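PDB 6GYE: nicotinamide-nucleotide adenylyltransferase NadR family / Ribosylnicotinamide kinase from Lactococcus lactis subsp. cremoris, which probably phosphorylates nicotinamide riboside and probably also adenylylates the resulting mononucleotide on the way to NAD+. Local coordinates for residues M186-V197 against F257-Y268; L296-T304 against R320-L331. All coordinates share one frame; numbering follows the deposited sequence.

Contact 1 (M186-V197 against F257-Y268); sequences MGSASTGKTTLV and FLDTDAIVTRVY. With NNR (Nicotinamide riboside), chain I; SO4 (sulfate ion), chain F.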
loop_
_atom_site.group_PDB
_atom_site.type_symbol
_atom_site.label_atom_id
_atom_site.label_comp_id
_atom_site.label_asym_id
_atom_site.label_seq_id
_atom_site.Cartn_x
_atom_site.Cartn_y
_atom_site.Cartn_z
ATOM N N MET A 186 -16.792 -9.870 -8.140
ATOM C CA MET A 186 -17.880 -9.074 -8.699
ATOM C C MET A 186 -18.951 -9.991 -9.285
ATOM O O MET A 186 -18.640 -11.041 -9.858
ATOM C CB MET A 186 -17.359 -8.111 -9.793
ATOM C CG MET A 186 -16.267 -7.132 -9.332
ATOM S SD MET A 186 -15.851 -5.939 -10.641
ATOM C CE MET A 186 -14.519 -5.016 -9.854
ATOM N N GLY A 187 -20.207 -9.593 -9.154
ATOM C CA GLY A 187 -21.296 -10.396 -9.675
ATOM C C GLY A 187 -22.627 -9.877 -9.187
ATOM O O GLY A 187 -22.706 -9.032 -8.290
ATOM N N SER A 188 -23.687 -10.403 -9.800
ATOM C CA SER A 188 -25.048 -10.057 -9.406
ATOM C C SER A 188 -25.334 -10.562 -7.995
ATOM O O SER A 188 -24.593 -11.367 -7.428
ATOM C CB SER A 188 -26.068 -10.684 -10.355
ATOM O OG SER A 188 -25.712 -10.496 -11.713
ATOM N N ALA A 189 -26.451 -10.109 -7.441
ATOM C CA ALA A 189 -26.900 -10.623 -6.156
ATOM C C ALA A 189 -27.374 -12.070 -6.282
ATOM O O ALA A 189 -27.903 -12.488 -7.319
ATOM C CB ALA A 189 -28.025 -9.759 -5.607
ATOM N N SER A 190 -27.154 -12.840 -5.210
ATOM C CA SER A 190 -27.614 -14.230 -5.086
ATOM C C SER A 190 -26.932 -15.156 -6.088
ATOM O O SER A 190 -27.557 -16.081 -6.606
ATOM C CB SER A 190 -29.136 -14.347 -5.238
ATOM O OG SER A 190 -29.828 -13.504 -4.334
ATOM N N THR A 191 -25.654 -14.914 -6.381
ATOM C CA THR A 191 -24.901 -15.826 -7.236
ATOM C C THR A 191 -23.790 -16.543 -6.481
ATOM O O THR A 191 -22.987 -17.243 -7.107
ATOM C CB THR A 191 -24.325 -15.102 -8.460
ATOM O OG1 THR A 191 -23.574 -13.951 -8.055
ATOM C CG2 THR A 191 -25.450 -14.648 -9.368
ATOM N N GLY A 192 -23.718 -16.381 -5.158
ATOM C CA GLY A 192 -22.710 -17.054 -4.361
ATOM C C GLY A 192 -21.417 -16.295 -4.148
ATOM O O GLY A 192 -20.419 -16.923 -3.766
ATOM N N LYS A 193 -21.396 -14.968 -4.377
ATOM C CA LYS A 193 -20.186 -14.184 -4.133
ATOM C C LYS A 193 -19.691 -14.378 -2.716
ATOM O O LYS A 193 -18.506 -14.631 -2.487
ATOM C CB LYS A 193 -20.422 -12.685 -4.369
ATOM C CG LYS A 193 -20.649 -12.269 -5.788
ATOM C CD LYS A 193 -21.718 -11.167 -5.980
ATOM C CE LYS A 193 -21.722 -9.999 -5.004
ATOM N NZ LYS A 193 -21.952 -10.251 -3.538
ATOM N N THR A 194 -20.592 -14.257 -1.746
ATOM C CA THR A 194 -20.152 -14.225 -0.359
ATOM C C THR A 194 -19.566 -15.568 0.045
ATOM O O THR A 194 -18.494 -15.622 0.660
ATOM C CB THR A 194 -21.319 -13.810 0.559
ATOM O OG1 THR A 194 -21.731 -12.480 0.218
ATOM C CG2 THR A 194 -20.904 -13.810 2.028
ATOM N N THR A 195 -20.224 -16.665 -0.337
ATOM C CA THR A 195 -19.653 -17.977 -0.068
ATOM C C THR A 195 -18.295 -18.129 -0.757
ATOM O O THR A 195 -17.350 -18.655 -0.159
ATOM C CB THR A 195 -20.636 -19.063 -0.508
ATOM O OG1 THR A 195 -21.793 -18.983 0.315
ATOM C CG2 THR A 195 -20.059 -20.442 -0.321
ATOM N N LEU A 196 -18.160 -17.627 -1.995
ATOM C CA LEU A 196 -16.890 -17.763 -2.707
ATOM C C LEU A 196 -15.773 -16.976 -2.023
ATOM O O LEU A 196 -14.679 -17.509 -1.788
ATOM C CB LEU A 196 -17.047 -17.308 -4.161
ATOM C CG LEU A 196 -15.777 -17.463 -5.007
ATOM C CD1 LEU A 196 -15.386 -18.920 -5.101
ATOM C CD2 LEU A 196 -15.933 -16.858 -6.390
ATOM N N VAL A 197 -16.039 -15.703 -1.709
ATOM C CA VAL A 197 -15.067 -14.818 -1.059
ATOM C C VAL A 197 -14.523 -15.452 0.217
ATOM O O VAL A 197 -13.307 -15.510 0.438
ATOM C CB VAL A 197 -15.720 -13.456 -0.749
ATOM C CG1 VAL A 197 -14.841 -12.634 0.198
ATOM C CG2 VAL A 197 -16.005 -12.681 -2.027
ATOM N N PHE A 257 -9.082 -10.237 0.060
ATOM C CA PHE A 257 -10.209 -10.514 -0.820
ATOM C C PHE A 257 -11.321 -9.514 -0.544
ATOM O O PHE A 257 -11.667 -9.270 0.615
ATOM C CB PHE A 257 -10.713 -11.945 -0.643
ATOM C CG PHE A 257 -9.750 -12.981 -1.142
ATOM C CD1 PHE A 257 -8.694 -13.424 -0.340
ATOM C CD2 PHE A 257 -9.887 -13.503 -2.416
ATOM C CE1 PHE A 257 -7.783 -14.375 -0.803
ATOM C CE2 PHE A 257 -8.986 -14.470 -2.894
ATOM C CZ PHE A 257 -7.928 -14.904 -2.079
ATOM N N LEU A 258 -11.846 -8.911 -1.603
ATOM C CA LEU A 258 -12.853 -7.867 -1.485
ATOM C C LEU A 258 -14.165 -8.335 -2.103
ATOM O O LEU A 258 -14.189 -8.767 -3.259
ATOM C CB LEU A 258 -12.377 -6.578 -2.163
ATOM C CG LEU A 258 -11.068 -5.992 -1.631
ATOM C CD1 LEU A 258 -10.794 -4.664 -2.342
ATOM C CD2 LEU A 258 -11.107 -5.811 -0.087
ATOM N N ASP A 259 -15.257 -8.198 -1.348
ATOM C CA ASP A 259 -16.598 -8.556 -1.817
ATOM C C ASP A 259 -17.231 -7.309 -2.433
ATOM O O ASP A 259 -17.877 -6.501 -1.745
ATOM C CB ASP A 259 -17.442 -9.112 -0.672
ATOM C CG ASP A 259 -18.682 -9.860 -1.169
ATOM O OD1 ASP A 259 -18.986 -9.752 -2.377
ATOM O OD2 ASP A 259 -19.331 -10.574 -0.368
ATOM N N THR A 260 -17.031 -7.153 -3.748
ATOM C CA THR A 260 -17.517 -6.040 -4.575
ATOM C C THR A 260 -16.813 -4.720 -4.263
ATOM O O THR A 260 -16.033 -4.616 -3.310
ATOM C CB THR A 260 -19.052 -5.846 -4.476
ATOM O OG1 THR A 260 -19.404 -5.174 -3.267
ATOM C CG2 THR A 260 -19.791 -7.158 -4.544
ATOM N N ASP A 261 -17.078 -3.708 -5.080
ATOM C CA ASP A 261 -16.344 -2.448 -5.043
ATOM C C ASP A 261 -17.230 -1.360 -5.662
ATOM O O ASP A 261 -18.421 -1.587 -5.903
ATOM C CB ASP A 261 -15.030 -2.591 -5.811
ATOM C CG ASP A 261 -15.255 -2.563 -7.302
ATOM O OD1 ASP A 261 -16.293 -3.095 -7.768
ATOM O OD2 ASP A 261 -14.427 -1.958 -8.001
ATOM N N ALA A 262 -16.633 -0.207 -5.997
ATOM C CA ALA A 262 -17.438 0.896 -6.524
ATOM C C ALA A 262 -17.931 0.621 -7.944
ATOM O O ALA A 262 -19.021 1.082 -8.317
ATOM C CB ALA A 262 -16.653 2.211 -6.468
ATOM N N ILE A 263 -17.172 -0.137 -8.742
ATOM C CA ILE A 263 -17.645 -0.484 -10.083
ATOM C C ILE A 263 -18.952 -1.264 -9.999
ATOM O O ILE A 263 -19.902 -1.005 -10.746
ATOM C CB ILE A 263 -16.565 -1.265 -10.857
ATOM C CG1 ILE A 263 -15.388 -0.348 -11.159
ATOM C CG2 ILE A 263 -17.139 -1.845 -12.149
ATOM C CD1 ILE A 263 -14.376 -0.941 -12.040
ATOM N N VAL A 264 -19.013 -2.245 -9.098
ATOM C CA VAL A 264 -20.251 -2.995 -8.900
ATOM C C VAL A 264 -21.392 -2.049 -8.538
ATOM O O VAL A 264 -22.479 -2.109 -9.126
ATOM C CB VAL A 264 -20.054 -4.089 -7.835
ATOM C CG1 VAL A 264 -21.399 -4.675 -7.400
ATOM C CG2 VAL A 264 -19.146 -5.172 -8.383
ATOM N N THR A 265 -21.162 -1.150 -7.576
ATOM C CA THR A 265 -22.207 -0.186 -7.230
ATOM C C THR A 265 -22.544 0.704 -8.416
ATOM O O THR A 265 -23.706 1.082 -8.593
ATOM C CB THR A 265 -21.776 0.681 -6.051
ATOM O OG1 THR A 265 -21.433 -0.161 -4.954
ATOM C CG2 THR A 265 -22.930 1.647 -5.600
ATOM N N ARG A 266 -21.546 1.024 -9.250
ATOM C CA ARG A 266 -21.793 1.867 -10.413
ATOM C C ARG A 266 -22.644 1.154 -11.451
ATOM O O ARG A 266 -23.376 1.803 -12.206
ATOM C CB ARG A 266 -20.465 2.327 -11.022
ATOM C CG ARG A 266 -20.609 3.452 -12.045
ATOM C CD ARG A 266 -19.244 3.926 -12.572
ATOM N NE ARG A 266 -19.365 5.001 -13.565
ATOM C CZ ARG A 266 -19.341 4.815 -14.880
ATOM N NH1 ARG A 266 -19.196 3.596 -15.371
ATOM N NH2 ARG A 266 -19.450 5.846 -15.707
ATOM N N VAL A 267 -22.561 -0.167 -11.520
ATOM C CA VAL A 267 -23.435 -0.894 -12.424
ATOM C C VAL A 267 -24.882 -0.780 -11.960
ATOM O O VAL A 267 -25.779 -0.462 -12.752
ATOM C CB VAL A 267 -22.985 -2.357 -12.547
ATOM C CG1 VAL A 267 -24.018 -3.147 -13.324
ATOM C CG2 VAL A 267 -21.602 -2.444 -13.220
ATOM N N TYR A 268 -25.135 -1.013 -10.663
ATOM C CA TYR A 268 -26.500 -0.871 -10.161
ATOM C C TYR A 268 -27.021 0.543 -10.367
ATOM O O TYR A 268 -28.154 0.731 -10.832
ATOM C CB TYR A 268 -26.583 -1.260 -8.688
ATOM C CG TYR A 268 -26.498 -2.745 -8.453
ATOM C CD1 TYR A 268 -27.412 -3.614 -9.047
ATOM C CD2 TYR A 268 -25.502 -3.287 -7.641
ATOM C CE1 TYR A 268 -27.330 -4.986 -8.848
ATOM C CE2 TYR A 268 -25.424 -4.662 -7.418
ATOM C CZ TYR A 268 -26.335 -5.505 -8.027
ATOM O OH TYR A 268 -26.256 -6.864 -7.814
HETATM O O2R NNR I . -7.049 2.099 2.106
HETATM C C2R NNR I . -6.331 1.982 0.870
HETATM C C3R NNR I . -5.270 3.062 0.700
HETATM O O3R NNR I . -5.223 3.972 1.807
HETATM C C4R NNR I . -5.633 3.816 -0.569
HETATM C C5R NNR I . -4.513 3.739 -1.597
HETATM O O5R NNR I . -4.914 4.422 -2.791
HETATM O O4R NNR I . -6.821 3.229 -1.106
HETATM C C1R NNR I . -7.290 2.145 -0.300
HETATM N N1 NNR I . -7.316 0.913 -1.091
HETATM C C2 NNR I . -8.480 0.468 -1.583
HETATM C C6 NNR I . -6.175 0.246 -1.313
HETATM C C5 NNR I . -6.171 -0.926 -2.061
HETATM C C4 NNR I . -7.363 -1.407 -2.581
HETATM C C3 NNR I . -8.531 -0.698 -2.338
HETATM C C7 NNR I . -9.840 -1.187 -2.883
HETATM O O7 NNR I . -10.878 -0.853 -2.337
HETATM N N7 NNR I . -9.833 -1.977 -3.956
HETATM S S SO4 F . -24.344 -13.439 -3.081
HETATM O O1 SO4 F . -24.820 -14.769 -2.684
HETATM O O2 SO4 F . -25.392 -12.438 -2.937
HETATM O O3 SO4 F . -23.249 -12.986 -2.234
HETATM O O4 SO4 F . -23.941 -13.540 -4.476
HETATM O O HOH W 1 -24.240 -7.761 -5.888
#
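Lys193 and Asp259 meet where helix 193-197 runs back along strand 257-259, its axis 8.9 Å away and nearly antiparallel at 170°, while Met186 and Thr260 bring the backbones closest, with CA to CA 5.1 Å. Lys193 NZ forms a salt bridge to Asp259 OD1 at 3.2 Å, arriving on the syn side of the carboxylate and 20° out of its plane. The other oxygen, Asp259 OD2, lies 3.1 Å from Thr194 OG1, whose one proton may go instead to sulfate O3. With Asp259 CG anti to the backbone N (chi1 -164°), the carboxylate is carried across to both helix residues, and Val197 CG2 packs against its carbon end. The lysine chain, bent at chi2, chi3 and chi4, folds round the sulfate, and Lys193 CE presses on Thr260 CG2 at a tight 3.5 Å. This is a strand-loop-helix that fits a Walker A P-loop: the amides of Ser190, Thr191, Gly192, Lys193 and Thr194 all point at the sulfate, which probably sits where a nucleotide phosphate would. A methionine in place of Lys193 would probably leave Asp259 OD1 without its charged mate and the sulfate without the ammonium beside it. Just before the loop, Met186 reaches out extended past CG; Met186 CG rests on Val264 CG2 at 3.6 Å and CE comes obliquely to Asp261 OD1, 3.3 Å away. That carboxylate caps the N-terminus of helix 262-272, taking Val264 N on Asp261 OD1 (3.1 Å and nearly straight) and, weakly, Ile263 N on OD2. Leu258 CD1 turns from the P-loop to touch nicotinamide riboside. The Tyr268 hydroxyl receives a weak bond from Ala189 N and donates to an in-plane water that donates to Gly187 O.

Contact 2 (L296-T304 against R320-L331); sequences LILVIPPIT and RHEFHEELMRQL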
loop_
_atom_site.group_PDB
_atom_site.type_symbol
_atom_site.label_atom_id
_atom_site.label_comp_id
_atom_site.label_asym_id
_atom_site.label_seq_id
_atom_site.Cartn_x
_atom_site.Cartn_y
_atom_site.Cartn_z
ATOM N N LEU A 296 -6.475 -8.832 -9.336
ATOM C CA LEU A 296 -7.256 -9.895 -9.946
ATOM C C LEU A 296 -8.718 -9.593 -9.679
ATOM O O LEU A 296 -9.075 -9.294 -8.538
ATOM C CB LEU A 296 -6.886 -11.262 -9.362
ATOM C CG LEU A 296 -7.850 -12.377 -9.766
ATOM C CD1 LEU A 296 -7.773 -12.591 -11.285
ATOM C CD2 LEU A 296 -7.576 -13.673 -9.001
ATOM N N ILE A 297 -9.543 -9.666 -10.722
ATOM C CA ILE A 297 -10.975 -9.424 -10.639
ATOM C C ILE A 297 -11.696 -10.702 -11.062
ATOM O O ILE A 297 -11.631 -11.108 -12.231
ATOM C CB ILE A 297 -11.393 -8.234 -11.514
ATOM C CG1 ILE A 297 -10.728 -6.950 -11.002
ATOM C CG2 ILE A 297 -12.919 -8.076 -11.536
ATOM C CD1 ILE A 297 -10.744 -5.798 -12.023
ATOM N N LEU A 298 -12.389 -11.329 -10.123
ATOM C CA LEU A 298 -13.151 -12.547 -10.377
ATOM C C LEU A 298 -14.613 -12.188 -10.626
ATOM O O LEU A 298 -15.274 -11.634 -9.744
ATOM C CB LEU A 298 -13.046 -13.504 -9.187
ATOM C CG LEU A 298 -11.642 -14.060 -8.956
ATOM C CD1 LEU A 298 -11.555 -14.807 -7.659
ATOM C CD2 LEU A 298 -11.232 -14.964 -10.099
ATOM N N VAL A 299 -15.123 -12.521 -11.809
ATOM C CA VAL A 299 -16.494 -12.199 -12.184
ATOM C C VAL A 299 -17.299 -13.488 -12.176
ATOM O O VAL A 299 -16.937 -14.450 -12.862
ATOM C CB VAL A 299 -16.561 -11.522 -13.563
ATOM C CG1 VAL A 299 -18.004 -11.357 -14.006
ATOM C CG2 VAL A 299 -15.848 -10.172 -13.524
ATOM N N ILE A 300 -18.389 -13.514 -11.412
ATOM C CA ILE A 300 -19.312 -14.647 -11.412
ATOM C C ILE A 300 -20.394 -14.362 -12.452
ATOM O O ILE A 300 -21.228 -13.469 -12.233
ATOM C CB ILE A 300 -19.920 -14.878 -10.026
ATOM C CG1 ILE A 300 -18.818 -15.094 -8.985
ATOM C CG2 ILE A 300 -20.896 -16.047 -10.077
ATOM C CD1 ILE A 300 -19.356 -15.298 -7.558
ATOM N N PRO A 301 -20.445 -15.105 -13.551
ATOM C CA PRO A 301 -21.409 -14.814 -14.605
ATOM C C PRO A 301 -22.754 -15.430 -14.282
ATOM O O PRO A 301 -22.844 -16.361 -13.471
ATOM C CB PRO A 301 -20.779 -15.473 -15.837
ATOM C CG PRO A 301 -20.082 -16.648 -15.259
ATOM C CD PRO A 301 -19.568 -16.229 -13.911
ATOM N N PRO A 302 -23.826 -14.928 -14.884
ATOM C CA PRO A 302 -25.149 -15.497 -14.607
ATOM C C PRO A 302 -25.302 -16.849 -15.290
ATOM O O PRO A 302 -25.124 -16.968 -16.503
ATOM C CB PRO A 302 -26.105 -14.451 -15.186
ATOM C CG PRO A 302 -25.314 -13.841 -16.309
ATOM C CD PRO A 302 -23.908 -13.748 -15.764
ATOM N N ILE A 303 -25.581 -17.881 -14.497
ATOM C CA ILE A 303 -26.128 -19.130 -15.007
ATOM C C ILE A 303 -27.251 -19.561 -14.075
ATOM O O ILE A 303 -27.309 -19.166 -12.908
ATOM C CB ILE A 303 -25.065 -20.242 -15.150
ATOM C CG1 ILE A 303 -25.469 -21.225 -16.257
ATOM C CG2 ILE A 303 -24.849 -20.960 -13.820
ATOM C CD1 ILE A 303 -25.869 -20.559 -17.577
ATOM N N THR A 304 -28.170 -20.357 -14.619
ATOM C CA THR A 304 -29.365 -20.772 -13.883
ATOM C C THR A 304 -29.003 -21.547 -12.617
ATOM O O THR A 304 -29.172 -21.055 -11.500
ATOM C CB THR A 304 -30.298 -21.644 -14.755
ATOM O OG1 THR A 304 -30.720 -20.902 -15.905
ATOM C CG2 THR A 304 -31.528 -22.065 -13.963
ATOM N N ARG A 320 -30.226 -10.659 -14.457
ATOM C CA ARG A 320 -28.814 -10.934 -14.242
ATOM C C ARG A 320 -28.002 -10.618 -15.487
ATOM O O ARG A 320 -26.942 -9.991 -15.400
ATOM C CB ARG A 320 -28.623 -12.393 -13.845
ATOM C CG ARG A 320 -29.482 -12.840 -12.698
ATOM C CD ARG A 320 -28.698 -12.864 -11.409
ATOM N NE ARG A 320 -29.186 -13.905 -10.509
ATOM C CZ ARG A 320 -28.958 -15.207 -10.676
ATOM N NH1 ARG A 320 -28.249 -15.643 -11.716
ATOM N NH2 ARG A 320 -29.444 -16.077 -9.799
ATOM N N HIS A 321 -28.488 -11.038 -16.657
ATOM C CA HIS A 321 -27.746 -10.790 -17.889
ATOM C C HIS A 321 -27.629 -9.303 -18.175
ATOM O O HIS A 321 -26.616 -8.856 -18.724
ATOM C CB HIS A 321 -28.406 -11.524 -19.055
ATOM C CG HIS A 321 -28.383 -13.013 -18.906
ATOM N ND1 HIS A 321 -29.223 -13.686 -18.044
ATOM C CD2 HIS A 321 -27.601 -13.956 -19.483
ATOM C CE1 HIS A 321 -28.971 -14.982 -18.109
ATOM N NE2 HIS A 321 -27.993 -15.172 -18.976
ATOM N N GLU A 322 -28.643 -8.526 -17.795
ATOM C CA GLU A 322 -28.550 -7.072 -17.869
ATOM C C GLU A 322 -27.390 -6.557 -17.010
ATOM O O GLU A 322 -26.559 -5.767 -17.474
ATOM C CB GLU A 322 -29.891 -6.475 -17.429
ATOM C CG GLU A 322 -30.355 -5.210 -18.139
ATOM C CD GLU A 322 -31.821 -4.882 -17.832
ATOM O OE1 GLU A 322 -32.090 -3.882 -17.129
ATOM O OE2 GLU A 322 -32.707 -5.651 -18.265
ATOM N N PHE A 323 -27.306 -7.013 -15.754
ATOM C CA PHE A 323 -26.201 -6.603 -14.886
ATOM C C PHE A 323 -24.853 -7.024 -15.462
ATOM O O PHE A 323 -23.877 -6.266 -15.411
ATOM C CB PHE A 323 -26.381 -7.199 -13.490
ATOM C CG PHE A 323 -25.230 -6.943 -12.562
ATOM C CD1 PHE A 323 -24.114 -7.770 -12.561
ATOM C CD2 PHE A 323 -25.269 -5.878 -11.678
ATOM C CE1 PHE A 323 -23.044 -7.532 -11.700
ATOM C CE2 PHE A 323 -24.214 -5.628 -10.816
ATOM C CZ PHE A 323 -23.094 -6.458 -10.827
ATOM N N HIS A 324 -24.762 -8.253 -15.954
ATOM C CA HIS A 324 -23.478 -8.761 -16.414
ATOM C C HIS A 324 -22.976 -8.003 -17.639
ATOM O O HIS A 324 -21.799 -7.623 -17.696
ATOM C CB HIS A 324 -23.587 -10.252 -16.699
ATOM C CG HIS A 324 -22.303 -10.865 -17.141
ATOM N ND1 HIS A 324 -21.329 -11.263 -16.252
ATOM C CD2 HIS A 324 -21.836 -11.163 -18.376
ATOM C CE1 HIS A 324 -20.310 -11.769 -16.923
ATOM N NE2 HIS A 324 -20.592 -11.720 -18.213
ATOM N N GLU A 325 -23.855 -7.743 -18.615
ATOM C CA GLU A 325 -23.435 -6.981 -19.790
ATOM C C GLU A 325 -22.970 -5.588 -19.401
ATOM O O GLU A 325 -21.979 -5.086 -19.937
ATOM C CB GLU A 325 -24.563 -6.884 -20.824
ATOM C CG GLU A 325 -25.074 -8.216 -21.380
ATOM C CD GLU A 325 -23.975 -9.130 -21.923
ATOM O OE1 GLU A 325 -22.923 -8.630 -22.384
ATOM O OE2 GLU A 325 -24.165 -10.365 -21.884
ATOM N N GLU A 326 -23.672 -4.940 -18.473
ATOM C CA GLU A 326 -23.262 -3.596 -18.091
ATOM C C GLU A 326 -21.949 -3.631 -17.323
ATOM O O GLU A 326 -21.089 -2.759 -17.506
ATOM C CB GLU A 326 -24.362 -2.920 -17.275
ATOM C CG GLU A 326 -23.992 -1.534 -16.770
ATOM C CD GLU A 326 -23.760 -0.527 -17.890
ATOM O OE1 GLU A 326 -24.164 -0.783 -19.051
ATOM O OE2 GLU A 326 -23.165 0.537 -17.604
ATOM N N LEU A 327 -21.769 -4.649 -16.479
ATOM C CA LEU A 327 -20.516 -4.792 -15.748
ATOM C C LEU A 327 -19.347 -4.956 -16.711
ATOM O O LEU A 327 -18.316 -4.284 -16.576
ATOM C CB LEU A 327 -20.592 -5.983 -14.791
ATOM C CG LEU A 327 -19.293 -6.385 -14.069
ATOM C CD1 LEU A 327 -18.778 -5.298 -13.120
ATOM C CD2 LEU A 327 -19.461 -7.689 -13.321
ATOM N N MET A 328 -19.499 -5.837 -17.704
ATOM C CA MET A 328 -18.421 -6.039 -18.664
ATOM C C MET A 328 -18.148 -4.765 -19.459
ATOM O O MET A 328 -16.986 -4.425 -19.709
ATOM C CB MET A 328 -18.741 -7.212 -19.590
ATOM C CG MET A 328 -18.818 -8.575 -18.884
ATOM S SD MET A 328 -17.439 -9.005 -17.769
ATOM C CE MET A 328 -16.038 -8.867 -18.880
ATOM N N ARG A 329 -19.197 -4.045 -19.860
ATOM C CA ARG A 329 -18.992 -2.742 -20.496
ATOM C C ARG A 329 -18.130 -1.841 -19.620
ATOM O O ARG A 329 -17.177 -1.215 -20.092
ATOM C CB ARG A 329 -20.319 -2.033 -20.762
ATOM C CG ARG A 329 -20.888 -2.148 -22.148
ATOM C CD ARG A 329 -22.130 -1.270 -22.272
ATOM N NE ARG A 329 -23.240 -1.670 -21.404
ATOM C CZ ARG A 329 -24.131 -2.613 -21.701
ATOM N NH1 ARG A 329 -24.043 -3.268 -22.857
ATOM N NH2 ARG A 329 -25.113 -2.890 -20.840
ATOM N N GLN A 330 -18.465 -1.754 -18.332
ATOM C CA GLN A 330 -17.757 -0.828 -17.458
ATOM C C GLN A 330 -16.332 -1.293 -17.185
ATOM O O GLN A 330 -15.405 -0.476 -17.186
ATOM C CB GLN A 330 -18.541 -0.622 -16.159
ATOM C CG GLN A 330 -19.901 0.069 -16.388
ATOM C CD GLN A 330 -20.443 0.747 -15.128
ATOM O OE1 GLN A 330 -19.681 1.099 -14.227
ATOM N NE2 GLN A 330 -21.762 0.934 -15.068
ATOM N N LEU A 331 -16.127 -2.595 -16.963
ATOM C CA LEU A 331 -14.761 -3.092 -16.816
ATOM C C LEU A 331 -13.930 -2.771 -18.056
ATOM O O LEU A 331 -12.728 -2.497 -17.952
ATOM C CB LEU A 331 -14.758 -4.597 -16.522
ATOM C CG LEU A 331 -15.285 -5.024 -15.142
ATOM C CD1 LEU A 331 -15.491 -6.540 -15.032
ATOM C CD2 LEU A 331 -14.364 -4.550 -14.047
#
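Val299 faces His324, Leu327 and Leu331 from strand 296-300, which runs almost antiparallel to helix 320-331 (157°) with the axes 10.7 Å apart at their closest. The apolar contacts come first. The two methyls of Val299 divide the helix between them: Val299 CG1 goes tip to tip with Leu327 CD2 at 4.0 Å, and CG2 meets Leu331 CD1 in the same manner at 3.9 Å. Placing CG1 anti to the backbone N (chi1 173°) is what splits the branches this way. Further back on the strand, Ile297 CD1 touches Leu331 CD2, and beyond the strand Pro302 CB packs against Arg320 CB at 3.5 Å. Helix 320-333 here packs on one face of the parallel sheet of the P-loop NTPase fold, whereas Leu298 and Ile300, pointing to the other face, lie against helix 358-370. Leu327 also touches Met186 on the neighbouring strand 181-187.

Contacts with flat groups gather at Pro301 and Pro302, which follow the strand. Pro302 CG sits over the centre of the His321 ring, 4.0 Å from the centroid and 10° off the normal, a CH-pi contact. Pro302 CD lies over a face of the His324 ring, 3.6 Å from His324 CG, while Val299 CG1 approaches the edge of the same ring at CE1. Met328 CG also rests over a face of this imidazole, toward the rim.

Polar contact is slight: the Arg320 chain bends so that its guanidinium turns an edge to Ile303 O, which lies near its plane but 3.8 Å from Arg320 NH1.

Overall arrangement
Contact 1 closes before contact 2 opens along the chain, and their centres are about 10 Å apart in the same P-loop NTPase-like part of the protein. They share the four-stranded parallel sheet, whose order is 255-259, 181-187, 296-300, 340-342, so that the strand leading into the P-loop lies between the strands of the two other segments. Met186 N probably bonds to Leu298 O across that sheet. Helices 262-272 and 320-333 also pack together, with Val267 against Phe323 and a weak hydrogen bond from Arg266 NH1 to Gln330 OE1. Phe323 also packs against Ser188 of the loop, while segment 257-268, which meets the loop's helix through Asp259, carries Leu258 into the nicotinamide riboside pocket.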